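Local coordinates for CELL WALL surface anchor family protein (Streptococcus pneumoniae, PDB 2X9Z) that probably forms the repeating backbone of the pneumococcal pilus, a surface fibre involved in cell adhesion, as the subunit known as RrgB, at residues Leu183-Ala188 and Lys211-Lys216; Gly157-Thr162 and Asn207-Asn212. The protein carries 1 engineered substitution. One frame throughout, in Å; residues are numbered along the deposited sequence.

Contact 1 of 2, residues Leu183-Ala188 and Lys211-Lys216; sequences LVNAQA and KNTEYK. Engineered in segment 183-188: A188 (natural residue Thr).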
# COMPACT_ATOMS: atom_id res chain seq x y z
N LEU A 183 1.15 -5.63 13.53
CA LEU A 183 0.71 -4.26 13.75
C LEU A 183 1.96 -3.38 13.75
O LEU A 183 2.84 -3.52 14.59
CB LEU A 183 -0.05 -4.14 15.07
CG LEU A 183 -0.69 -2.76 15.31
CD1 LEU A 183 -1.81 -2.49 14.31
CD2 LEU A 183 -1.20 -2.63 16.74
N VAL A 184 2.02 -2.48 12.77
CA VAL A 184 3.20 -1.66 12.52
C VAL A 184 2.85 -0.20 12.76
O VAL A 184 1.76 0.25 12.38
CB VAL A 184 3.66 -1.83 11.05
CG1 VAL A 184 4.94 -1.05 10.77
CG2 VAL A 184 3.84 -3.32 10.72
N ASN A 185 3.75 0.54 13.39
CA ASN A 185 3.61 1.99 13.48
C ASN A 185 3.71 2.52 12.05
O ASN A 185 4.73 2.35 11.41
CB ASN A 185 4.73 2.56 14.35
CG ASN A 185 4.67 4.07 14.48
OD1 ASN A 185 4.38 4.78 13.53
ND2 ASN A 185 4.97 4.57 15.67
N ALA A 186 2.63 3.14 11.55
CA ALA A 186 2.56 3.52 10.14
C ALA A 186 3.50 4.68 9.83
O ALA A 186 3.87 4.89 8.67
CB ALA A 186 1.13 3.86 9.75
N GLN A 187 3.88 5.42 10.86
CA GLN A 187 4.72 6.60 10.66
C GLN A 187 6.19 6.24 10.70
O GLN A 187 6.97 6.68 9.86
CB GLN A 187 4.36 7.68 11.68
CG GLN A 187 2.88 8.06 11.61
CD GLN A 187 2.44 8.93 12.77
OE1 GLN A 187 1.52 8.57 13.52
NE2 GLN A 187 3.07 10.08 12.91
N ALA A 188 6.57 5.40 11.67
CA ALA A 188 7.98 5.10 11.92
C ALA A 188 8.45 3.78 11.33
O ALA A 188 9.64 3.62 11.03
CB ALA A 188 8.27 5.14 13.42
N LYS A 211 -3.18 6.62 21.42
CA LYS A 211 -4.36 7.09 20.71
C LYS A 211 -4.05 8.13 19.65
O LYS A 211 -4.88 8.41 18.78
CB LYS A 211 -5.40 7.63 21.69
N ASN A 212 -2.85 8.70 19.71
CA ASN A 212 -2.43 9.74 18.76
C ASN A 212 -1.49 9.22 17.67
O ASN A 212 -0.95 10.01 16.89
CB ASN A 212 -1.78 10.90 19.50
CG ASN A 212 -2.73 11.58 20.46
OD1 ASN A 212 -3.85 11.93 20.09
ND2 ASN A 212 -2.29 11.76 21.70
N THR A 213 -1.29 7.91 17.62
CA THR A 213 -0.39 7.32 16.64
C THR A 213 -1.20 6.51 15.63
O THR A 213 -2.16 5.83 16.00
CB THR A 213 0.66 6.42 17.33
OG1 THR A 213 1.48 7.22 18.18
CG2 THR A 213 1.54 5.73 16.30
N GLU A 214 -0.84 6.60 14.35
CA GLU A 214 -1.46 5.77 13.33
C GLU A 214 -0.72 4.45 13.18
O GLU A 214 0.50 4.44 13.10
CB GLU A 214 -1.49 6.49 11.99
CG GLU A 214 -2.50 7.60 11.93
CD GLU A 214 -2.56 8.23 10.57
OE1 GLU A 214 -1.66 9.02 10.25
OE2 GLU A 214 -3.49 7.91 9.81
N TYR A 215 -1.48 3.36 13.13
CA TYR A 215 -0.92 2.03 12.97
C TYR A 215 -1.56 1.34 11.77
O TYR A 215 -2.56 1.80 11.23
CB TYR A 215 -1.21 1.17 14.20
CG TYR A 215 -0.70 1.71 15.51
CD1 TYR A 215 0.54 1.32 16.01
CD2 TYR A 215 -1.47 2.59 16.27
CE1 TYR A 215 1.00 1.81 17.22
CE2 TYR A 215 -1.01 3.08 17.48
CZ TYR A 215 0.22 2.68 17.95
OH TYR A 215 0.68 3.17 19.16
N LYS A 216 -0.96 0.23 11.36
CA LYS A 216 -1.53 -0.56 10.27
C LYS A 216 -1.33 -2.04 10.60
O LYS A 216 -0.27 -2.43 11.09
CB LYS A 216 -0.86 -0.21 8.94
CG LYS A 216 0.67 -0.35 8.93
CD LYS A 216 1.30 0.14 7.62
CE LYS A 216 2.82 -0.09 7.63
NZ LYS A 216 3.50 0.47 6.43
O HOH W 1 5.47 1.98 8.54
O HOH W 2 3.34 3.31 6.37
O HOH W 3 -0.59 9.89 14.23

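Contact 2 of 2, residues Gly157-Thr162 and Asn207-Asn212; sequences GDLTLT and NGLDKN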
# COMPACT_ATOMS: atom_id res chain seq x y z
N GLY A 157 -7.28 3.34 23.59
CA GLY A 157 -6.04 2.72 23.16
C GLY A 157 -6.25 1.35 22.55
O GLY A 157 -5.29 0.59 22.39
N ASP A 158 -7.49 1.03 22.21
CA ASP A 158 -7.82 -0.25 21.59
C ASP A 158 -7.92 -0.14 20.08
O ASP A 158 -8.43 0.85 19.54
CB ASP A 158 -9.13 -0.80 22.16
CG ASP A 158 -9.01 -1.22 23.61
OD1 ASP A 158 -7.95 -1.76 24.00
OD2 ASP A 158 -9.98 -1.03 24.38
N LEU A 159 -7.43 -1.17 19.39
CA LEU A 159 -7.55 -1.24 17.94
C LEU A 159 -7.93 -2.66 17.53
O LEU A 159 -7.19 -3.61 17.78
CB LEU A 159 -6.24 -0.82 17.26
CG LEU A 159 -6.19 -0.75 15.73
CD1 LEU A 159 -7.31 0.11 15.13
CD2 LEU A 159 -4.83 -0.24 15.29
N THR A 160 -9.11 -2.78 16.92
CA THR A 160 -9.68 -4.08 16.58
C THR A 160 -9.65 -4.36 15.08
O THR A 160 -10.07 -3.54 14.26
CB THR A 160 -11.14 -4.19 17.07
OG1 THR A 160 -11.16 -4.04 18.50
CG2 THR A 160 -11.74 -5.54 16.70
N LEU A 161 -9.14 -5.54 14.74
CA LEU A 161 -9.13 -6.04 13.37
C LEU A 161 -10.31 -7.01 13.18
O LEU A 161 -10.50 -7.92 13.99
CB LEU A 161 -7.81 -6.77 13.13
CG LEU A 161 -7.62 -7.54 11.84
CD1 LEU A 161 -7.59 -6.60 10.67
CD2 LEU A 161 -6.33 -8.34 11.91
N THR A 162 -11.09 -6.79 12.12
CA THR A 162 -12.16 -7.72 11.75
C THR A 162 -11.84 -8.27 10.36
O THR A 162 -11.49 -7.52 9.46
CB THR A 162 -13.54 -7.03 11.72
OG1 THR A 162 -13.84 -6.48 13.02
CG2 THR A 162 -14.65 -8.01 11.34
N ASN A 207 -4.54 -3.94 22.66
CA ASN A 207 -4.81 -2.93 23.68
C ASN A 207 -3.56 -2.12 23.99
O ASN A 207 -2.45 -2.49 23.59
CB ASN A 207 -5.33 -3.59 24.96
CG ASN A 207 -6.26 -4.77 24.68
OD1 ASN A 207 -5.90 -5.92 24.93
ND2 ASN A 207 -7.46 -4.48 24.19
N GLY A 208 -3.73 -1.00 24.70
CA GLY A 208 -2.61 -0.26 25.24
C GLY A 208 -1.80 0.55 24.24
O GLY A 208 -0.62 0.83 24.47
N LEU A 209 -2.44 0.93 23.14
CA LEU A 209 -1.78 1.69 22.08
C LEU A 209 -1.86 3.19 22.32
O LEU A 209 -2.61 3.66 23.18
CB LEU A 209 -2.39 1.32 20.71
CG LEU A 209 -2.23 -0.14 20.31
CD1 LEU A 209 -3.13 -0.50 19.13
CD2 LEU A 209 -0.77 -0.43 19.99
N ASP A 210 -1.08 3.95 21.55
CA ASP A 210 -1.08 5.40 21.65
C ASP A 210 -2.21 5.96 20.79
O ASP A 210 -2.20 5.80 19.57
CB ASP A 210 0.27 5.96 21.22
CG ASP A 210 0.30 7.48 21.15
OD1 ASP A 210 -0.68 8.13 21.57
OD2 ASP A 210 1.31 8.02 20.66
N LYS A 211 -3.18 6.62 21.42
CA LYS A 211 -4.36 7.09 20.71
C LYS A 211 -4.05 8.13 19.65
O LYS A 211 -4.88 8.41 18.78
CB LYS A 211 -5.40 7.63 21.69
N ASN A 212 -2.85 8.70 19.71
CA ASN A 212 -2.43 9.74 18.76
C ASN A 212 -1.49 9.22 17.67
O ASN A 212 -0.95 10.01 16.89
CB ASN A 212 -1.78 10.90 19.50
CG ASN A 212 -2.73 11.58 20.46
OD1 ASN A 212 -3.85 11.93 20.09
ND2 ASN A 212 -2.29 11.76 21.70
O HOH W 4 -6.90 -0.25 25.72

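Contact 1 of 2, residues Leu183-Ala188 and Lys211-Lys216
An antiparallel beta ladder in the three-stranded sheet of a Cna-B-like domain frays here into an Asx turn, and side chains take over the bonding where the strands part. V184 and K216 form a hydrogen-bonded pair: V184 N gives to K216 O at 2.8 Å, nearly straight (171°), and K216 N gives to V184 O at 2.9 Å, both in the carbonyl planes. Beyond the non-hydrogen-bonded pair N185–Y215, A186 N still reaches E214 O at 2.9 Å, but from above the carbonyl plane. Here 183-188 turns off. N185, a short amide with CG anti to its own N, is well suited to the bend, its OD1 taking Q187 N at 2.8 Å in the amide plane and A188 N at 2.9 Å from 63° out of that plane. A188 is an engineered residue and contributes only its backbone.

Q187 is long enough to stand in for a strand partner: its extended chain brings OE1 to E214 N at 3.2 Å, with the N-H aimed at it almost perfectly (177°). Water 3 links the same OE1 to N212 O, while Q187 NE2 bonds to P129 O and E214 OE1 to E59 N, so each segment is anchored to a loop, the first beside strand 130-139 and the second beside strand 50-57. The small A186 CB, pointing toward 211-216, rests against the E214 carbonyl. K216, extended beyond CG, lays its methylenes alongside V184, pointing the same way; NZ salt-bridges E255 and meets water 2 at 2.8 Å, which in turn serves A186 O. At the strand end of the contact, L183 crosses Y215 obliquely, CD1 lying 3.7 Å from Y215 CB, and T213 CG2 sits over one face of the Y215 ring, toward its rim.

Contact 2 of 2, residues Gly157-Thr162 and Asn207-Asn212
Just before strand 159-166 begins, the backbone of G157 and D158 runs close to N207–L209, and a single main-chain bond joins them: L209 N gives to G157 O at 3.0 Å, in the carbonyl plane and along a lone pair. G157 has a positive phi of 85°, at which a beta carbon would press on the preceding carbonyl oxygen and also on L209 O, so glycine alone sits comfortably here. G208 likewise has a positive phi, suited to glycine, as the loop after strand 203-206 turns over.

The side-chain bond lies at the surface, between D158 and the exposed N207. N207, with CG beside its own N, directs ND2 to D158 OD1 at 2.8 Å; the acceptor lies almost in the amide plane, yet the donor comes down on the carboxylate from 53° above its plane, the two flat groups being turned 81° apart. A carboxylate and a primary amide are a natural match, and the oxygen is gripped twice, since water 4 donates to the same OD1 at 2.5 Å.

This is one end of the two-sheet sandwich of a Cna-B-like domain, where the edge strand 203-206 pairs with 159-166 and the loop then passes over to the opposing sheet. L209 lies on that passage: its CB rests 3.4 Å from G157 O, its CD1 touches L159 CB at 3.6 Å, and both leucines face L183 and Y215 of the second sheet. L159 is buried between the sheets and L209 lies at the margin of the core, both branched apolar groups suited to packing there. Farther along, D210 turns away from 157-162 and makes an Asx turn, OD1 accepting from N212 N at 2.9 Å, while D210 OD2 bonds to T213 OG1.

In the fold
From the N terminus the chain first builds one whole sheet and most of another, and then 157-162 enters the sheet containing strand 159-166. It next crosses to the opposing sheet, where 183-188 ends strand 179-185. After strands 191-197 and 203-206 it returns as 207-212 to close contact 2, and 211-216, overlapping it at K211 and N212, closes contact 1. The two closures therefore interlock, each beginning before the other has ended. Contact 2 fastens the loop to the sheet of 159-166, contact 1 its exit to the opposing one. They meet where L183 packs on L159 between the sheets, and at the loop Y215 OH makes a probable hydrogen bond with D210 N.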